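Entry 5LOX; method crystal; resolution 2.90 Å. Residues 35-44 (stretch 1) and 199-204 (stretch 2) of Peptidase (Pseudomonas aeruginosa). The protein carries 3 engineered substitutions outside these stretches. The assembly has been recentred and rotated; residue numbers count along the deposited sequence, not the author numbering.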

ATOM      1  N   THR A  35     101.195  38.866 -40.465  1.00 66.88           N
ATOM      2  CA  THR A  35     102.180  39.387 -41.410  1.00 65.21           C
ATOM      3  C   THR A  35     103.410  38.485 -41.454  1.00 63.35           C
ATOM      4  O   THR A  35     103.746  37.812 -40.496  1.00 62.27           O
ATOM      5  CB  THR A  35     102.616  40.802 -41.028  1.00 66.77           C
ATOM      6  OG1 THR A  35     103.526  40.710 -39.937  1.00 75.31           O
ATOM      7  CG2 THR A  35     101.437  41.648 -40.583  1.00 66.83           C
ATOM      8  N   PHE A  36     104.085  38.479 -42.589  1.00 65.70           N
ATOM      9  CA  PHE A  36     105.299  37.690 -42.778  1.00 71.29           C
ATOM     10  C   PHE A  36     106.210  38.472 -43.705  1.00 72.71           C
ATOM     11  O   PHE A  36     105.724  39.279 -44.489  1.00 71.74           O
ATOM     12  CB  PHE A  36     104.995  36.375 -43.479  1.00 71.29           C
ATOM     13  CG  PHE A  36     103.970  35.522 -42.793  1.00 72.01           C
ATOM     14  CD1 PHE A  36     102.617  35.746 -42.997  1.00 70.85           C
ATOM     15  CD2 PHE A  36     104.360  34.478 -41.965  1.00 69.28           C
ATOM     16  CE1 PHE A  36     101.674  34.966 -42.360  1.00 67.99           C
ATOM     17  CE2 PHE A  36     103.430  33.690 -41.347  1.00 68.12           C
ATOM     18  CZ  PHE A  36     102.082  33.935 -41.540  1.00 69.22           C
ATOM     19  N   GLY A  37     107.520  38.261 -43.605  1.00 73.45           N
ATOM     20  CA  GLY A  37     108.419  38.868 -44.571  1.00 75.52           C
ATOM     21  C   GLY A  37     109.846  39.094 -44.110  1.00 82.13           C
ATOM     22  O   GLY A  37     110.174  38.885 -42.945  1.00 77.75           O
ATOM     23  N   THR A  38     110.680  39.545 -45.049  1.00 85.40           N
ATOM     24  CA  THR A  38     112.041  39.978 -44.765  1.00 87.25           C
ATOM     25  C   THR A  38     112.165  41.420 -45.256  1.00 89.92           C
ATOM     26  O   THR A  38     111.811  41.706 -46.398  1.00 87.30           O
ATOM     27  CB  THR A  38     113.083  39.028 -45.395  1.00 88.15           C
ATOM     28  OG1 THR A  38     112.494  38.309 -46.482  1.00 81.64           O
ATOM     29  CG2 THR A  38     113.562  37.987 -44.343  1.00 92.36           C
ATOM     30  N   PRO A  39     112.601  42.352 -44.373  1.00 94.50           N
ATOM     31  CA  PRO A  39     112.656  43.769 -44.782  1.00 93.95           C
ATOM     32  C   PRO A  39     113.545  44.018 -46.009  1.00 92.68           C
ATOM     33  O   PRO A  39     114.626  43.466 -46.103  1.00 82.24           O
ATOM     34  CB  PRO A  39     113.231  44.472 -43.550  1.00 94.83           C
ATOM     35  CG  PRO A  39     112.847  43.597 -42.405  1.00 94.77           C
ATOM     36  CD  PRO A  39     112.914  42.195 -42.939  1.00 93.27           C
ATOM     37  N   GLY A  40     113.055  44.843 -46.933  1.00 92.74           N
ATOM     38  CA  GLY A  40     113.769  45.145 -48.161  1.00 94.12           C
ATOM     39  C   GLY A  40     113.625  44.091 -49.247  1.00 95.16           C
ATOM     40  O   GLY A  40     114.074  44.312 -50.371  1.00 95.48           O
ATOM     41  N   GLU A  41     112.937  42.989 -48.941  1.00 96.66           N
ATOM     42  CA  GLU A  41     112.707  41.902 -49.903  1.00 98.21           C
ATOM     43  C   GLU A  41     111.202  41.537 -50.071  1.00 93.66           C
ATOM     44  O   GLU A  41     110.719  41.427 -51.206  1.00 95.86           O
ATOM     45  CB  GLU A  41     113.587  40.700 -49.531  1.00102.20           C
ATOM     46  CG  GLU A  41     112.934  39.318 -49.534  1.00107.09           C
ATOM     47  CD  GLU A  41     112.584  38.783 -50.909  1.00108.26           C
ATOM     48  OE1 GLU A  41     112.997  39.360 -51.918  1.00110.37           O
ATOM     49  OE2 GLU A  41     111.860  37.772 -50.972  1.00113.92           O
ATOM     50  N   ARG A  42     110.444  41.368 -48.986  1.00 87.36           N
ATOM     51  CA  ARG A  42     109.025  41.019 -49.158  1.00 83.17           C
ATOM     52  C   ARG A  42     108.138  41.299 -47.947  1.00 77.87           C
ATOM     53  O   ARG A  42     108.589  41.250 -46.804  1.00 77.63           O
ATOM     54  CB  ARG A  42     108.898  39.557 -49.620  1.00 82.91           C
ATOM     55  CG  ARG A  42     108.564  38.533 -48.546  1.00 84.26           C
ATOM     56  CD  ARG A  42     109.403  37.249 -48.612  1.00 89.19           C
ATOM     57  NE  ARG A  42     109.797  36.820 -49.954  1.00 89.79           N
ATOM     58  CZ  ARG A  42     109.309  35.778 -50.630  1.00 86.87           C
ATOM     59  NH1 ARG A  42     108.372  34.990 -50.130  1.00 85.85           N
ATOM     60  NH2 ARG A  42     109.779  35.530 -51.834  1.00 84.30           N
ATOM     61  N   LEU A  43     106.875  41.584 -48.231  1.00 74.72           N
ATOM     62  CA  LEU A  43     105.825  41.612 -47.231  1.00 78.85           C
ATOM     63  C   LEU A  43     104.668  40.726 -47.687  1.00 79.93           C
ATOM     64  O   LEU A  43     104.191  40.859 -48.805  1.00 84.01           O
ATOM     65  CB  LEU A  43     105.270  43.014 -47.042  1.00 79.72           C
ATOM     66  CG  LEU A  43     103.922  42.977 -46.292  1.00 79.73           C
ATOM     67  CD1 LEU A  43     104.164  42.842 -44.804  1.00 79.11           C
ATOM     68  CD2 LEU A  43     103.072  44.193 -46.564  1.00 85.59           C
ATOM     69  N   LEU A  44     104.185  39.849 -46.809  1.00 79.17           N
ATOM     70  CA  LEU A  44     102.969  39.082 -47.088  1.00 73.11           C
ATOM     71  C   LEU A  44     102.037  39.138 -45.912  1.00 69.87           C
ATOM     72  O   LEU A  44     102.463  39.038 -44.765  1.00 75.80           O
ATOM     73  CB  LEU A  44     103.314  37.640 -47.388  1.00 73.95           C
ATOM     74  CG  LEU A  44     104.081  37.426 -48.693  1.00 73.15           C
ATOM     75  CD1 LEU A  44     104.707  36.038 -48.707  1.00 73.33           C
ATOM     76  CD2 LEU A  44     103.161  37.620 -49.886  1.00 70.02           C
TER
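Stretch 2 199-204: SLILPE

Residues 35-44 form a β-hairpin whose two strands are joined by a tight turn through Pro39, Gly40 and Glu41. The ladder is held by Phe36 N to Leu44 O and Leu44 N to Phe36 O, both 2.8 Å, and near the turn Thr38 O accepts from Arg42 N at 2.9 Å and from Glu41 N at 3.1 Å. The segment Ser199-Glu204, which has no regular helix or strand, lies across this hairpin. Its path starts near the turn, where the CA atoms of Gly40 and Leu200 are 4.9 Å apart and those of Pro39 and Ile201 5.0 Å, and moves on to Leu43, whose CA is 5.9 Å from that of Leu202. Together the two stretches bury 444 Å², most of it through Leu202, Leu200 and Leu43.

Leu202 covers the most surface. Its CA-to-CB bond points sideways to the hairpin, but with chi1 near -77° (m) and chi2 near 75° (p) the end of the side chain comes nearer and reaches both strands. CD1 lies 3.6 Å from Pro39 N and 3.9 Å from Pro39 CD, and it is also 3.8 Å from Thr38 C and from Arg42 O. CD2 lies 3.8 Å from Gly37 O. The absence of a side chain at Gly37 matters here: an ideal CB would be only 3.4 Å from Leu202 CD1 and would clash with Arg42 O at 2.2 Å, while the backbone angles of 155/174 by themselves call for glycine.

Leu200 anchors the segment at the turn. Its backbone adopts a left-handed conformation (phi/psi 50/37), and its carbonyl oxygen accepts the sole hydrogen bond between the stretches, from Gly40 N to Leu200 O at 2.7 Å with an N-H...O angle of 152°. Gly40 itself has a positive phi of 81°, which favours glycine. The side chain of Leu200, in an mt rotamer, points toward the hairpin and places CD2 3.8 Å from Glu41 O, so this residue combines a polar backbone tie with packing against the turn.

Leu43 provides the apolar surface farther along the second strand. Its CB points toward the segment and lies 4.0 Å from Ile201 O, while CD1 packs 4.0 Å from Pro203 CD and 4.3 Å from Leu202 CG. Ile201 directs its own CB away from the hairpin. Contact beyond the turn is therefore chiefly apolar, with Leu202 lying over the hairpin between the Leu200 hydrogen bond and the Leu43-Pro203 contact.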

ATOM      1  N   SER A 199     107.558  49.909 -51.118  1.00 78.10           N
ATOM      2  CA  SER A 199     108.300  50.210 -49.898  1.00 78.48           C
ATOM      3  C   SER A 199     109.115  49.004 -49.430  1.00 80.39           C
ATOM      4  O   SER A 199     110.177  49.166 -48.855  1.00 84.48           O
ATOM      5  CB  SER A 199     107.345  50.683 -48.781  1.00 76.08           C
ATOM      6  OG  SER A 199     106.488  49.645 -48.317  1.00 72.60           O
ATOM      7  N   LEU A 200     108.584  47.800 -49.635  1.00 85.46           N
ATOM      8  CA  LEU A 200     109.205  46.545 -49.168  1.00 84.55           C
ATOM      9  C   LEU A 200     109.631  46.540 -47.692  1.00 85.49           C
ATOM     10  O   LEU A 200     110.649  45.957 -47.351  1.00 87.72           O
ATOM     11  CB  LEU A 200     110.391  46.186 -50.058  1.00 86.41           C
ATOM     12  CG  LEU A 200     110.064  45.965 -51.534  1.00 86.72           C
ATOM     13  CD1 LEU A 200     111.340  45.750 -52.339  1.00 88.41           C
ATOM     14  CD2 LEU A 200     109.119  44.783 -51.716  1.00 84.56           C
ATOM     15  N   ILE A 201     108.833  47.184 -46.833  1.00 86.17           N
ATOM     16  CA  ILE A 201     109.039  47.172 -45.382  1.00 84.90           C
ATOM     17  C   ILE A 201     107.873  46.454 -44.743  1.00 83.03           C
ATOM     18  O   ILE A 201     106.819  46.306 -45.362  1.00 90.62           O
ATOM     19  CB  ILE A 201     109.161  48.599 -44.789  1.00 86.90           C
ATOM     20  CG1 ILE A 201     107.828  49.361 -44.875  1.00 87.73           C
ATOM     21  CG2 ILE A 201     110.281  49.371 -45.485  1.00 89.95           C
ATOM     22  CD1 ILE A 201     107.861  50.777 -44.321  1.00 89.09           C
ATOM     23  N   LEU A 202     108.045  46.009 -43.506  1.00 86.20           N
ATOM     24  CA  LEU A 202     106.965  45.346 -42.768  1.00 81.53           C
ATOM     25  C   LEU A 202     106.324  46.345 -41.839  1.00 74.89           C
ATOM     26  O   LEU A 202     106.832  46.576 -40.764  1.00 74.92           O
ATOM     27  CB  LEU A 202     107.507  44.181 -41.944  1.00 88.38           C
ATOM     28  CG  LEU A 202     107.854  42.877 -42.675  1.00 94.20           C
ATOM     29  CD1 LEU A 202     109.152  42.987 -43.461  1.00 98.11           C
ATOM     30  CD2 LEU A 202     107.942  41.739 -41.660  1.00 98.44           C
ATOM     31  N   PRO A 203     105.206  46.944 -42.238  1.00 74.16           N
ATOM     32  CA  PRO A 203     104.562  47.900 -41.344  1.00 77.71           C
ATOM     33  C   PRO A 203     104.142  47.254 -40.046  1.00 77.14           C
ATOM     34  O   PRO A 203     103.836  46.074 -40.034  1.00 70.79           O
ATOM     35  CB  PRO A 203     103.301  48.332 -42.106  1.00 76.97           C
ATOM     36  CG  PRO A 203     103.464  47.802 -43.487  1.00 79.52           C
ATOM     37  CD  PRO A 203     104.335  46.596 -43.364  1.00 79.77           C
ATOM     38  N   GLU A 204     104.104  48.018 -38.965  1.00 79.13           N
ATOM     39  CA  GLU A 204     103.765  47.415 -37.691  1.00 79.89           C
ATOM     40  C   GLU A 204     102.276  47.126 -37.608  1.00 74.22           C
ATOM     41  O   GLU A 204     101.867  46.214 -36.911  1.00 72.42           O
ATOM     42  CB  GLU A 204     104.253  48.245 -36.507  1.00 88.26           C
ATOM     43  CG  GLU A 204     105.653  47.828 -36.077  1.00 97.68           C
ATOM     44  CD  GLU A 204     106.087  48.461 -34.771  1.00106.62           C
ATOM     45  OE1 GLU A 204     105.270  48.510 -33.830  1.00106.16           O
ATOM     46  OE2 GLU A 204     107.256  48.881 -34.686  1.00113.85           O
TER